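Local coordinates for protein SAS-6 (Leishmania major, PDB 4CKM) that probably helps to build the cartwheel of centrioles and basal bodies, here as its N-terminal head domain, at residues 37-42 / 62-67; 93-98 / 169-174; 43-48 / 128-133; 138-143 / 153-158; 74-79 / 98-103. All coordinates share one frame; numbering follows the deposited sequence.

All five contacts lie in one XRCC4-like head domain and reach the same beta sheet. Contact 1 continues into contact 3 along strand 39-50, where Val63 N probably bonds to Thr43 O (2.9 Å). Contact 3 meets contact 4 through Ser48, whose O lies 2.8 Å from Phe140 N, so the first strand also pairs with strand 136-142. Contacts 4 and 2 meet where strands 152-160 and 165-175 pair; Leu173 N lies 2.8 Å from Gly153 O, a probable hydrogen bond. Contacts 2 and 5 have Leu98 in common and join through Leu97 N and Val79 O (2.7 Å). The centres of contacts 3 and 5 are about 27 Å apart, on opposite sides of the chain's centre.

Contact 1: residues 37-42 / 62-67; sequences PQTLLE and GVYVRT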
# COMPACT_ATOMS: atom_id res chain seq x y z
N PRO A 37 26.63 15.13 -11.90
CA PRO A 37 25.79 13.94 -12.11
C PRO A 37 26.17 12.80 -11.17
O PRO A 37 26.89 11.88 -11.59
CB PRO A 37 26.07 13.56 -13.57
CG PRO A 37 27.49 13.97 -13.78
CD PRO A 37 27.78 15.13 -12.84
N GLN A 38 25.68 12.83 -9.93
CA GLN A 38 26.26 12.00 -8.88
C GLN A 38 25.56 10.68 -8.52
O GLN A 38 24.34 10.59 -8.39
CB GLN A 38 26.51 12.82 -7.62
CG GLN A 38 25.32 13.54 -7.06
CD GLN A 38 25.58 14.03 -5.66
OE1 GLN A 38 24.72 14.65 -5.03
NE2 GLN A 38 26.76 13.74 -5.15
N THR A 39 26.38 9.64 -8.35
CA THR A 39 25.93 8.35 -7.90
C THR A 39 25.73 8.39 -6.40
O THR A 39 26.65 8.69 -5.66
CB THR A 39 26.94 7.27 -8.28
OG1 THR A 39 27.06 7.24 -9.70
CG2 THR A 39 26.48 5.92 -7.80
N LEU A 40 24.50 8.12 -5.95
CA LEU A 40 24.18 8.18 -4.53
C LEU A 40 24.23 6.79 -3.89
O LEU A 40 24.25 6.69 -2.69
CB LEU A 40 22.79 8.77 -4.31
CG LEU A 40 22.52 10.18 -4.83
CD1 LEU A 40 21.07 10.56 -4.54
CD2 LEU A 40 23.45 11.19 -4.18
N LEU A 41 24.21 5.74 -4.70
CA LEU A 41 24.18 4.39 -4.18
C LEU A 41 24.50 3.43 -5.26
O LEU A 41 23.93 3.50 -6.34
CB LEU A 41 22.81 4.03 -3.62
CG LEU A 41 22.82 2.67 -2.90
CD1 LEU A 41 23.54 2.77 -1.56
CD2 LEU A 41 21.41 2.15 -2.68
N GLU A 42 25.41 2.53 -4.94
CA GLU A 42 25.76 1.43 -5.80
C GLU A 42 26.08 0.29 -4.83
O GLU A 42 27.06 0.34 -4.11
CB GLU A 42 26.98 1.81 -6.63
CG GLU A 42 27.42 0.71 -7.59
CD GLU A 42 28.33 1.22 -8.71
OE1 GLU A 42 28.82 2.37 -8.63
OE2 GLU A 42 28.53 0.47 -9.68
N GLY A 62 22.15 -6.08 -7.82
CA GLY A 62 22.79 -4.77 -7.78
C GLY A 62 21.72 -3.69 -7.83
O GLY A 62 20.76 -3.75 -8.61
N VAL A 63 21.87 -2.68 -7.00
CA VAL A 63 20.99 -1.57 -7.07
C VAL A 63 21.81 -0.30 -7.17
O VAL A 63 22.84 -0.17 -6.50
CB VAL A 63 20.03 -1.52 -5.87
CG1 VAL A 63 20.76 -1.16 -4.60
CG2 VAL A 63 18.93 -0.51 -6.13
N TYR A 64 21.33 0.63 -7.99
CA TYR A 64 22.10 1.79 -8.39
C TYR A 64 21.17 3.00 -8.51
O TYR A 64 20.16 2.96 -9.20
CB TYR A 64 22.77 1.47 -9.73
CG TYR A 64 23.62 2.56 -10.37
CD1 TYR A 64 24.95 2.75 -9.99
CD2 TYR A 64 23.11 3.34 -11.40
CE1 TYR A 64 25.73 3.72 -10.59
CE2 TYR A 64 23.89 4.31 -12.01
CZ TYR A 64 25.19 4.49 -11.60
OH TYR A 64 25.95 5.45 -12.21
N VAL A 65 21.48 4.05 -7.78
CA VAL A 65 20.68 5.26 -7.82
C VAL A 65 21.61 6.41 -8.19
O VAL A 65 22.64 6.62 -7.53
CB VAL A 65 19.99 5.55 -6.46
CG1 VAL A 65 19.20 6.85 -6.52
CG2 VAL A 65 19.07 4.41 -6.05
N ARG A 66 21.25 7.14 -9.24
CA ARG A 66 22.03 8.29 -9.72
C ARG A 66 21.12 9.48 -10.05
O ARG A 66 20.01 9.29 -10.57
CB ARG A 66 22.81 7.89 -10.97
CG ARG A 66 23.77 8.97 -11.48
CD ARG A 66 24.55 8.49 -12.71
NE ARG A 66 23.72 8.39 -13.92
CZ ARG A 66 23.95 7.58 -14.96
NH1 ARG A 66 25.00 6.75 -14.98
NH2 ARG A 66 23.12 7.58 -16.00
N THR A 67 21.58 10.68 -9.71
CA THR A 67 20.94 11.93 -10.13
C THR A 67 21.74 12.53 -11.26
O THR A 67 22.96 12.47 -11.25
CB THR A 67 20.87 12.98 -9.01
OG1 THR A 67 22.20 13.34 -8.61
CG2 THR A 67 20.11 12.44 -7.81
O HOH W 1 22.13 14.54 -6.35
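A classic beta bulge, with Leu40 and Leu41 both facing Val65, interrupts the antiparallel hairpin of strands 39-50 and 57-70. The evidence is a register shift of one residue: Thr39 pairs with Arg66, yet Leu41 rather than Leu40 forms the hydrogen-bonded pair with Val65. Val65 O takes the N-H of Leu40 at 2.9 Å and a weak second bond from Leu41 N at 3.4 Å. In return Val65 N donates to Leu41 O, 2.9 Å away. On the Gln38 side of the bulge the pairing continues with a nearly straight bond (165°) from Thr67 N to Gln38 O, 3.1 Å long.

On the face carrying Thr39, Glu42, Tyr64 and Arg66, the tyrosine is central. Its CG is anti to the backbone N (chi1 179°), and the Tyr64 and Thr39 side chains cross at about a right angle. Thr39 OG1 donates a weak bond to Tyr64 OH at 3.3 Å. The same phenol oxygen accepts Arg66 NH1 at 3.2 Å, a bent bond tilted out of the guanidinium plane, so two loose donors converge on it. Glu42 brings its carboxylate to the ring edge, OE1 lying 3.9 Å from Tyr64 CE1, with the two planes 80° apart.

On the opposite face Leu41 and Val65 pack CB to CB. Leu41 CD2 also meets Val63 CG1 at 3.9 Å, and the leucine touches Leu126 and Arg127 of helix 117-130.

Just before the first strand begins, the side chains of Gln38 and Thr67 lie side by side, and a water joins Gln38 OE1 to Thr67 OG1.

Contact 2: residues 93-98 / 169-174; sequences FELELL and ISLVLL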
# COMPACT_ATOMS: atom_id res chain seq x y z
N PHE A 93 16.97 -3.43 -15.30
CA PHE A 93 15.72 -2.68 -15.29
C PHE A 93 15.96 -1.30 -14.69
O PHE A 93 16.71 -1.16 -13.71
CB PHE A 93 14.63 -3.38 -14.48
CG PHE A 93 14.21 -4.72 -15.03
CD1 PHE A 93 15.05 -5.83 -14.91
CD2 PHE A 93 12.96 -4.88 -15.59
CE1 PHE A 93 14.65 -7.06 -15.39
CE2 PHE A 93 12.55 -6.11 -16.07
CZ PHE A 93 13.39 -7.21 -15.97
N GLU A 94 15.30 -0.28 -15.25
CA GLU A 94 15.51 1.11 -14.85
C GLU A 94 14.22 1.89 -14.76
O GLU A 94 13.29 1.70 -15.53
CB GLU A 94 16.39 1.82 -15.85
CG GLU A 94 17.80 1.27 -15.94
CD GLU A 94 18.68 2.07 -16.89
OE1 GLU A 94 18.12 2.76 -17.78
OE2 GLU A 94 19.92 2.01 -16.74
N LEU A 95 14.17 2.75 -13.75
CA LEU A 95 13.22 3.81 -13.66
C LEU A 95 14.00 5.08 -13.83
O LEU A 95 15.00 5.31 -13.14
CB LEU A 95 12.55 3.85 -12.30
CG LEU A 95 11.77 5.15 -12.04
CD1 LEU A 95 10.55 5.19 -12.94
CD2 LEU A 95 11.36 5.30 -10.60
N GLU A 96 13.53 5.94 -14.71
CA GLU A 96 14.13 7.24 -14.87
C GLU A 96 13.06 8.25 -14.58
O GLU A 96 12.06 8.33 -15.28
CB GLU A 96 14.66 7.40 -16.26
CG GLU A 96 15.58 8.58 -16.40
CD GLU A 96 15.99 8.78 -17.84
OE1 GLU A 96 16.56 7.82 -18.42
OE2 GLU A 96 15.67 9.86 -18.39
N LEU A 97 13.24 9.01 -13.52
CA LEU A 97 12.21 9.92 -13.08
C LEU A 97 12.60 11.37 -13.35
O LEU A 97 13.59 11.88 -12.83
CB LEU A 97 11.94 9.66 -11.62
CG LEU A 97 10.84 10.50 -10.98
CD1 LEU A 97 9.49 10.40 -11.69
CD2 LEU A 97 10.75 10.08 -9.52
N LEU A 98 11.83 12.03 -14.20
CA LEU A 98 12.09 13.45 -14.55
C LEU A 98 11.38 14.38 -13.56
O LEU A 98 10.23 14.13 -13.18
CB LEU A 98 11.59 13.76 -15.96
CG LEU A 98 12.03 12.88 -17.14
CD1 LEU A 98 11.55 13.46 -18.48
CD2 LEU A 98 13.54 12.75 -17.17
N ILE A 169 6.44 1.56 -0.61
CA ILE A 169 6.45 2.19 -1.93
C ILE A 169 6.61 1.13 -2.99
O ILE A 169 7.12 0.04 -2.71
CB ILE A 169 7.54 3.27 -2.01
CG1 ILE A 169 7.43 4.10 -3.30
CG2 ILE A 169 8.94 2.69 -1.89
CD1 ILE A 169 8.41 5.26 -3.29
N SER A 170 6.06 1.40 -4.17
CA SER A 170 6.23 0.59 -5.38
C SER A 170 6.74 1.49 -6.47
O SER A 170 6.31 2.64 -6.56
CB SER A 170 4.91 0.06 -5.88
OG SER A 170 4.17 -0.45 -4.82
N LEU A 171 7.61 0.95 -7.32
CA LEU A 171 8.18 1.67 -8.43
C LEU A 171 8.22 0.72 -9.60
O LEU A 171 8.56 -0.46 -9.43
CB LEU A 171 9.62 2.08 -8.14
CG LEU A 171 9.81 2.98 -6.94
CD1 LEU A 171 11.30 3.15 -6.68
CD2 LEU A 171 9.14 4.34 -7.14
N VAL A 172 7.85 1.24 -10.77
CA VAL A 172 7.88 0.46 -11.98
C VAL A 172 9.19 0.72 -12.66
O VAL A 172 9.57 1.87 -12.83
CB VAL A 172 6.72 0.84 -12.94
CG1 VAL A 172 6.85 0.08 -14.26
CG2 VAL A 172 5.40 0.50 -12.28
N LEU A 173 9.89 -0.35 -12.98
CA LEU A 173 11.18 -0.27 -13.65
C LEU A 173 11.07 -1.03 -14.96
O LEU A 173 10.52 -2.12 -14.98
CB LEU A 173 12.28 -0.89 -12.79
CG LEU A 173 12.87 -0.08 -11.64
CD1 LEU A 173 11.80 0.43 -10.70
CD2 LEU A 173 13.84 -0.96 -10.87
N LEU A 174 11.60 -0.44 -16.03
CA LEU A 174 11.50 -1.00 -17.39
C LEU A 174 12.79 -1.67 -17.77
O LEU A 174 13.87 -1.15 -17.49
CB LEU A 174 11.22 0.12 -18.39
CG LEU A 174 10.09 1.09 -18.02
CD1 LEU A 174 10.01 2.23 -19.04
CD2 LEU A 174 8.76 0.37 -17.91
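Leu95 lays its CB against Leu173 CD1 at 3.8 Å, where strand 88-98 meets strand 165-175 in the sheet of this XRCC4-like head domain. Its CG is anti to the backbone N (chi1 167°). Of its two methyls, Leu95 CD1 lies 3.5 Å from Val172 O, a carbonyl of the other strand, while Leu95 CD2 meets Leu171 CD2 at 4.2 Å.

The two strand segments are antiparallel but strongly splayed, their directions 118° apart, consistent with the single bridge found between them. This is the hydrogen-bonded pair Glu94 with Leu174. Glu94 N donates to Leu174 O at 2.8 Å, and Leu174 N returns the bond to Glu94 O at the same length. In the second bond the donor stands above the carbonyl plane, 40° out of it. Beyond this pair the backbones part, and Leu95, Leu171 and Leu173 carry the contact onward by apolar packing. The Glu94 carboxylate turns to strand 76-85, where OE2 forms a salt bridge with Arg82 NE.

On the Phe93 side of the bridge, Phe93 CB lies 3.8 Å from Leu173 CB. The ring presents its edge to the carbonyl oxygen of that leucine, Phe93 CD2 being 3.7 Å from Leu173 O. The same ring packs edge-to-face with Phe91 and with Phe140, the latter on strand 136-142. Beside the bridge, Glu94 O also receives a CA-H...O contact from Leu173 CA, at 3.4 Å.

Contact 3: residues 43-48 / 128-133; sequences TTVMVS and DIADGA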
# COMPACT_ATOMS: atom_id res chain seq x y z
N THR A 43 25.22 -0.72 -4.77
CA THR A 43 25.35 -1.73 -3.75
C THR A 43 24.62 -2.99 -4.15
O THR A 43 24.12 -3.08 -5.28
CB THR A 43 24.87 -1.21 -2.37
OG1 THR A 43 25.27 -2.11 -1.35
CG2 THR A 43 23.36 -1.04 -2.30
N THR A 44 24.61 -3.96 -3.25
CA THR A 44 23.94 -5.22 -3.49
C THR A 44 22.91 -5.44 -2.42
O THR A 44 23.10 -5.04 -1.27
CB THR A 44 24.95 -6.37 -3.55
OG1 THR A 44 25.80 -6.13 -4.67
CG2 THR A 44 24.25 -7.72 -3.77
N VAL A 45 21.76 -5.97 -2.81
CA VAL A 45 20.67 -6.19 -1.86
C VAL A 45 20.00 -7.48 -2.20
O VAL A 45 19.98 -7.88 -3.36
CB VAL A 45 19.60 -5.07 -1.91
CG1 VAL A 45 20.12 -3.82 -1.25
CG2 VAL A 45 19.20 -4.77 -3.34
N MET A 46 19.45 -8.13 -1.18
CA MET A 46 18.65 -9.33 -1.40
C MET A 46 17.25 -8.90 -1.85
O MET A 46 16.62 -8.03 -1.25
CB MET A 46 18.55 -10.15 -0.11
CG MET A 46 19.87 -10.71 0.36
SD MET A 46 20.50 -11.85 -0.87
CE MET A 46 22.15 -12.10 -0.23
N VAL A 47 16.75 -9.57 -2.89
CA VAL A 47 15.43 -9.28 -3.42
C VAL A 47 14.70 -10.58 -3.66
O VAL A 47 15.24 -11.50 -4.24
CB VAL A 47 15.55 -8.48 -4.73
CG1 VAL A 47 14.17 -8.02 -5.23
CG2 VAL A 47 16.45 -7.26 -4.53
N SER A 48 13.44 -10.65 -3.22
CA SER A 48 12.55 -11.71 -3.68
C SER A 48 12.05 -11.36 -5.08
O SER A 48 11.32 -10.39 -5.26
CB SER A 48 11.37 -11.93 -2.72
OG SER A 48 10.48 -12.90 -3.24
N ASP A 128 19.96 0.77 4.15
CA ASP A 128 19.71 0.03 5.38
C ASP A 128 19.39 -1.44 5.13
O ASP A 128 19.81 -2.32 5.86
CB ASP A 128 18.61 0.70 6.19
CG ASP A 128 19.02 2.09 6.69
OD1 ASP A 128 20.24 2.35 6.81
OD2 ASP A 128 18.13 2.93 6.97
N ILE A 129 18.69 -1.71 4.05
CA ILE A 129 18.41 -3.08 3.68
C ILE A 129 19.70 -3.80 3.26
O ILE A 129 19.92 -4.95 3.63
CB ILE A 129 17.37 -3.14 2.56
CG1 ILE A 129 16.03 -2.63 3.08
CG2 ILE A 129 17.24 -4.55 2.01
CD1 ILE A 129 15.01 -2.40 1.99
N ALA A 130 20.53 -3.14 2.48
CA ALA A 130 21.83 -3.67 2.10
C ALA A 130 22.68 -3.99 3.32
O ALA A 130 23.31 -5.02 3.37
CB ALA A 130 22.56 -2.69 1.20
N ASP A 131 22.68 -3.11 4.31
CA ASP A 131 23.53 -3.29 5.49
C ASP A 131 23.08 -4.39 6.43
O ASP A 131 23.75 -4.65 7.41
CB ASP A 131 23.61 -1.98 6.29
CG ASP A 131 24.41 -0.91 5.57
OD1 ASP A 131 25.05 -1.22 4.54
OD2 ASP A 131 24.39 0.26 6.02
N GLY A 132 21.96 -5.05 6.16
CA GLY A 132 21.39 -6.00 7.10
C GLY A 132 20.70 -5.29 8.26
O GLY A 132 20.17 -5.96 9.15
N ALA A 133 20.67 -3.95 8.24
CA ALA A 133 20.22 -3.13 9.37
C ALA A 133 18.84 -2.50 9.23
O ALA A 133 18.63 -1.40 9.73
CB ALA A 133 21.24 -2.02 9.60
O HOH W 2 20.17 -7.30 1.75
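Ile129, in the last turn of helix 117-130, approaches Val45 of strand 39-50 through its branch methyl: Ile129 CG2 lies 4.4 Å from Val45 CG1. This side chain also packs on Tyr136 and Leu138 of strand 136-142, so the helix meets two neighbouring strands of the sheet here. The backbone of Ile129 contributes a polar link as well. A water donates to Ile129 O at 3.0 Å and accepts the N-H of Met46 at 3.1 Å, bridging helix and strand without a direct bond between them.

Ala130 follows and makes the closest carbon contacts. Its CB points toward the strand and lies against three consecutive residues: 3.5 Å from Thr44 O, 3.6 Å from Val45 CG1 and 3.8 Å from Thr43 OG1. Val45 meets it with CG1, the methyl that stands anti to the carbonyl carbon (chi1 -74°), beside the backbone N.

After Asp131, Gly132 is the first residue to leave helical phi/psi, in a Schellman motif that the geometry supports twice over. Gly132 has a positive phi of 76°, and two bonds run back into the last turn, from Gly132 N to Ile129 O at 3.3 Å and, weakly, from Ala133 N to Asp128 O. Ile129 O therefore serves the helix cap and the bridging water together.

Chemically, one alanine methyl is set against two oxygens and a valine methyl. With 153 Å² buried in total, this is a modest surface contact, and across the two segments it consists of van der Waals packing and one water bridge.

Contact 4: residues 138-143 / 153-158; sequences LSFVLN and GTLRVL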
# COMPACT_ATOMS: atom_id res chain seq x y z
N LEU A 138 12.73 -6.23 0.19
CA LEU A 138 12.49 -5.89 -1.21
C LEU A 138 11.92 -7.06 -2.01
O LEU A 138 12.34 -8.22 -1.86
CB LEU A 138 13.77 -5.45 -1.89
CG LEU A 138 14.44 -4.21 -1.31
CD1 LEU A 138 15.82 -4.02 -1.91
CD2 LEU A 138 13.56 -2.99 -1.57
N SER A 139 10.98 -6.71 -2.88
CA SER A 139 10.35 -7.65 -3.79
C SER A 139 10.42 -7.03 -5.18
O SER A 139 10.33 -5.81 -5.31
CB SER A 139 8.91 -7.85 -3.38
OG SER A 139 8.29 -8.72 -4.32
N PHE A 140 10.63 -7.86 -6.19
CA PHE A 140 10.60 -7.40 -7.57
C PHE A 140 9.78 -8.37 -8.40
O PHE A 140 10.19 -9.50 -8.60
CB PHE A 140 11.99 -7.25 -8.15
CG PHE A 140 12.04 -6.52 -9.46
CD1 PHE A 140 11.64 -5.19 -9.55
CD2 PHE A 140 12.49 -7.14 -10.60
CE1 PHE A 140 11.70 -4.49 -10.74
CE2 PHE A 140 12.53 -6.46 -11.81
CZ PHE A 140 12.14 -5.13 -11.88
N VAL A 141 8.61 -7.92 -8.85
CA VAL A 141 7.69 -8.76 -9.59
C VAL A 141 7.66 -8.36 -11.05
O VAL A 141 7.30 -7.25 -11.38
CB VAL A 141 6.28 -8.59 -9.05
CG1 VAL A 141 5.33 -9.53 -9.79
CG2 VAL A 141 6.25 -8.85 -7.54
N LEU A 142 8.06 -9.28 -11.91
CA LEU A 142 8.05 -9.07 -13.34
C LEU A 142 6.64 -9.30 -13.91
O LEU A 142 5.86 -10.05 -13.34
CB LEU A 142 9.03 -10.02 -14.00
CG LEU A 142 10.49 -10.06 -13.53
CD1 LEU A 142 11.23 -11.19 -14.22
CD2 LEU A 142 11.21 -8.78 -13.85
N ASN A 143 6.34 -8.66 -15.03
CA ASN A 143 5.08 -8.93 -15.75
C ASN A 143 5.21 -10.16 -16.66
O ASN A 143 6.27 -10.76 -16.73
CB ASN A 143 4.64 -7.67 -16.53
CG ASN A 143 5.48 -7.39 -17.78
OD1 ASN A 143 6.69 -7.67 -17.87
ND2 ASN A 143 4.84 -6.79 -18.75
N GLY A 153 9.25 -4.56 -14.40
CA GLY A 153 8.89 -5.13 -13.12
C GLY A 153 8.57 -4.07 -12.10
O GLY A 153 8.90 -2.88 -12.27
N THR A 154 7.91 -4.50 -11.04
CA THR A 154 7.59 -3.61 -9.95
C THR A 154 8.43 -3.96 -8.72
O THR A 154 8.33 -5.06 -8.17
CB THR A 154 6.11 -3.72 -9.61
OG1 THR A 154 5.35 -3.38 -10.78
CG2 THR A 154 5.72 -2.78 -8.47
N LEU A 155 9.25 -3.00 -8.32
CA LEU A 155 10.04 -3.06 -7.10
C LEU A 155 9.22 -2.54 -5.94
O LEU A 155 8.78 -1.39 -5.97
CB LEU A 155 11.28 -2.18 -7.23
CG LEU A 155 12.20 -2.19 -5.99
CD1 LEU A 155 12.85 -3.55 -5.82
CD2 LEU A 155 13.28 -1.14 -6.09
N ARG A 156 9.05 -3.37 -4.91
CA ARG A 156 8.31 -3.00 -3.73
C ARG A 156 9.21 -3.00 -2.48
O ARG A 156 10.04 -3.89 -2.29
CB ARG A 156 7.16 -3.97 -3.52
CG ARG A 156 6.14 -4.01 -4.65
CD ARG A 156 5.15 -5.17 -4.49
NE ARG A 156 4.11 -4.87 -3.52
CZ ARG A 156 3.54 -5.76 -2.68
NH1 ARG A 156 3.90 -7.05 -2.67
NH2 ARG A 156 2.61 -5.36 -1.80
N VAL A 157 9.04 -1.99 -1.63
CA VAL A 157 9.69 -1.94 -0.33
C VAL A 157 8.62 -2.29 0.68
O VAL A 157 7.62 -1.59 0.80
CB VAL A 157 10.25 -0.55 -0.01
CG1 VAL A 157 10.87 -0.53 1.37
CG2 VAL A 157 11.30 -0.13 -1.03
N LEU A 158 8.85 -3.39 1.40
CA LEU A 158 7.85 -4.01 2.26
C LEU A 158 8.30 -4.03 3.71
O LEU A 158 9.50 -4.13 4.01
CB LEU A 158 7.60 -5.45 1.82
CG LEU A 158 7.20 -5.59 0.35
CD1 LEU A 158 7.11 -7.07 -0.03
CD2 LEU A 158 5.89 -4.85 0.07
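Ser139 O accepts Arg156 N at 2.8 Å, with an N-H...O angle of 169°, and also receives a CA-H...O contact from Leu155 CA. The pair belongs to the antiparallel hairpin of strands 136-142 and 152-160. Its register is regular: Ser139 N returns a bond to Arg156 O, and Val141 and Thr154 exchange two more, the shorter from Thr154 N to Val141 O at 2.8 Å.

On the core face Phe140 has CG anti to the backbone N (chi1 -168°), and its ring extends beside the opposite backbone. Phe140 CE1 comes 3.4 Å from Gly153 C, and Phe140 CZ 3.5 Å from Gly153 CA. The ring occupies the place toward which a beta carbon would point from residue 153, so the glycine lets it pack directly on the main chain. Leu155 N lies at the ring edge, 3.5 Å from Phe140 CD1. Further along, the side chains of Leu138 and Val157 lie side by side, Leu138 CD2 meeting Val157 CG2 at 3.7 Å.

On the Arg156 side, Leu158 CD1 touches Ser139 CB, while Leu158 CD2 sits over the centre of the Arg156 guanidinium, 3.7 Å above the plane. That guanidinium forms salt bridges with Glu167 through NE and with Glu110 of the second subunit through NH1.

The Phe140 face is thus apolar and the Arg156 face mixed, its arginine, covered on one side by leucine and probably stabilised by two acidic groups, linking the hairpin to the neighbouring chain.

Contact 5: residues 74-79 / 98-103; sequences GVTRVV and LEDDYN
Arg77 and Glu99 run side by side and point the same way, their guanidinium and carboxylate planes 53° apart. The acid meets mainly the aliphatic part of the arginine: Glu99 OE1 is 3.5 Å from Arg77 CD. The Arg77 chain is extended from CG, and chi3 of -164° leaves NE 4.0 Å from Glu99 OE1, beyond a salt bridge. A water links the Arg77 backbone to the Glu99 carboxylate, donating to Glu99 OE1 at 2.7 Å and accepting Arg77 N at 3.0 Å.

Thr76 and Asp100 meet differently, their side chains at about a right angle. Here the threonine methyl faces the carboxylate, Thr76 CG2 lying 3.7 Å from Asp100 OD1.

The backbone join is made where strand 76-85 meets the end of strand 88-98, its neighbour in the sheet of the head domain. Glu99 N donates to Arg77 O at 3.0 Å, and the bond is nearly straight at 170°. Next to it Val78 and Leu98 form an antiparallel non-hydrogen-bonded pair, their side chains side by side on one face.

Past Leu98 the chain turns at once toward helix 102-109. Asp101 N bonds back to Leu98 O, and Tyr102 N to Glu99 O, each three residues earlier. Tyr102 OH bonds to Val113 O, and its ring packs edge-to-face with Phe115. Glu99 and Arg77 both touch that same Phe115.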
# COMPACT_ATOMS: atom_id res chain seq x y z
N GLY A 74 18.02 18.44 -22.57
CA GLY A 74 19.17 18.08 -21.77
C GLY A 74 19.24 18.78 -20.42
O GLY A 74 20.24 18.63 -19.73
N VAL A 75 18.21 19.52 -20.02
CA VAL A 75 18.31 20.29 -18.76
C VAL A 75 17.40 19.80 -17.62
O VAL A 75 17.52 20.29 -16.53
CB VAL A 75 18.07 21.82 -18.95
CG1 VAL A 75 19.02 22.38 -19.99
CG2 VAL A 75 16.62 22.12 -19.32
N THR A 76 16.49 18.87 -17.86
CA THR A 76 15.64 18.37 -16.80
C THR A 76 16.45 17.54 -15.80
O THR A 76 17.19 16.62 -16.19
CB THR A 76 14.54 17.48 -17.37
OG1 THR A 76 13.99 18.11 -18.53
CG2 THR A 76 13.44 17.26 -16.36
N ARG A 77 16.31 17.84 -14.51
CA ARG A 77 16.87 16.97 -13.47
C ARG A 77 16.20 15.60 -13.53
O ARG A 77 14.98 15.50 -13.70
CB ARG A 77 16.68 17.57 -12.09
CG ARG A 77 17.50 18.82 -11.85
CD ARG A 77 17.38 19.26 -10.40
NE ARG A 77 17.83 20.63 -10.23
CZ ARG A 77 19.10 21.04 -10.26
NH1 ARG A 77 20.12 20.20 -10.44
NH2 ARG A 77 19.35 22.34 -10.10
N VAL A 78 17.01 14.55 -13.42
CA VAL A 78 16.49 13.17 -13.39
C VAL A 78 17.01 12.38 -12.20
O VAL A 78 18.10 12.64 -11.66
CB VAL A 78 16.88 12.36 -14.65
CG1 VAL A 78 16.43 13.06 -15.90
CG2 VAL A 78 18.37 12.13 -14.74
N VAL A 79 16.25 11.37 -11.83
CA VAL A 79 16.67 10.37 -10.88
C VAL A 79 16.62 9.04 -11.58
O VAL A 79 15.57 8.67 -12.13
CB VAL A 79 15.72 10.35 -9.67
CG1 VAL A 79 16.05 9.18 -8.76
CG2 VAL A 79 15.83 11.65 -8.91
N LEU A 98 11.83 12.03 -14.20
CA LEU A 98 12.09 13.45 -14.55
C LEU A 98 11.38 14.38 -13.56
O LEU A 98 10.23 14.13 -13.18
CB LEU A 98 11.59 13.76 -15.96
CG LEU A 98 12.03 12.88 -17.14
CD1 LEU A 98 11.55 13.46 -18.48
CD2 LEU A 98 13.54 12.75 -17.17
N GLU A 99 12.05 15.44 -13.14
CA GLU A 99 11.42 16.47 -12.31
C GLU A 99 10.09 16.98 -12.87
O GLU A 99 9.18 17.26 -12.13
CB GLU A 99 12.37 17.61 -12.10
CG GLU A 99 11.81 18.70 -11.21
CD GLU A 99 12.90 19.51 -10.54
OE1 GLU A 99 14.01 19.62 -11.10
OE2 GLU A 99 12.63 20.04 -9.44
N ASP A 100 9.99 17.08 -14.19
CA ASP A 100 8.74 17.41 -14.89
C ASP A 100 7.55 16.61 -14.48
O ASP A 100 6.45 17.13 -14.46
CB ASP A 100 8.90 17.15 -16.39
CG ASP A 100 9.76 18.15 -17.05
OD1 ASP A 100 10.18 19.11 -16.36
OD2 ASP A 100 10.03 17.97 -18.26
N ASP A 101 7.75 15.32 -14.25
CA ASP A 101 6.66 14.45 -13.88
C ASP A 101 6.54 14.25 -12.37
O ASP A 101 5.72 13.45 -11.93
CB ASP A 101 6.88 13.11 -14.55
CG ASP A 101 7.00 13.24 -16.03
OD1 ASP A 101 6.05 13.76 -16.63
OD2 ASP A 101 8.05 12.86 -16.60
N TYR A 102 7.34 14.94 -11.57
CA TYR A 102 7.41 14.59 -10.16
C TYR A 102 6.11 14.88 -9.43
O TYR A 102 5.66 14.07 -8.63
CB TYR A 102 8.56 15.27 -9.44
CG TYR A 102 8.67 14.78 -8.00
CD1 TYR A 102 8.97 13.45 -7.72
CD2 TYR A 102 8.45 15.65 -6.92
CE1 TYR A 102 9.09 13.00 -6.41
CE2 TYR A 102 8.55 15.20 -5.61
CZ TYR A 102 8.88 13.86 -5.37
OH TYR A 102 8.98 13.39 -4.09
N ASN A 103 5.50 16.02 -9.71
CA ASN A 103 4.28 16.39 -9.03
C ASN A 103 3.18 15.38 -9.15
O ASN A 103 2.52 15.06 -8.16
CB ASN A 103 3.82 17.76 -9.47
CG ASN A 103 4.71 18.85 -8.93
OD1 ASN A 103 5.37 18.67 -7.89
ND2 ASN A 103 4.76 19.96 -9.62
O HOH W 3 14.32 19.92 -13.79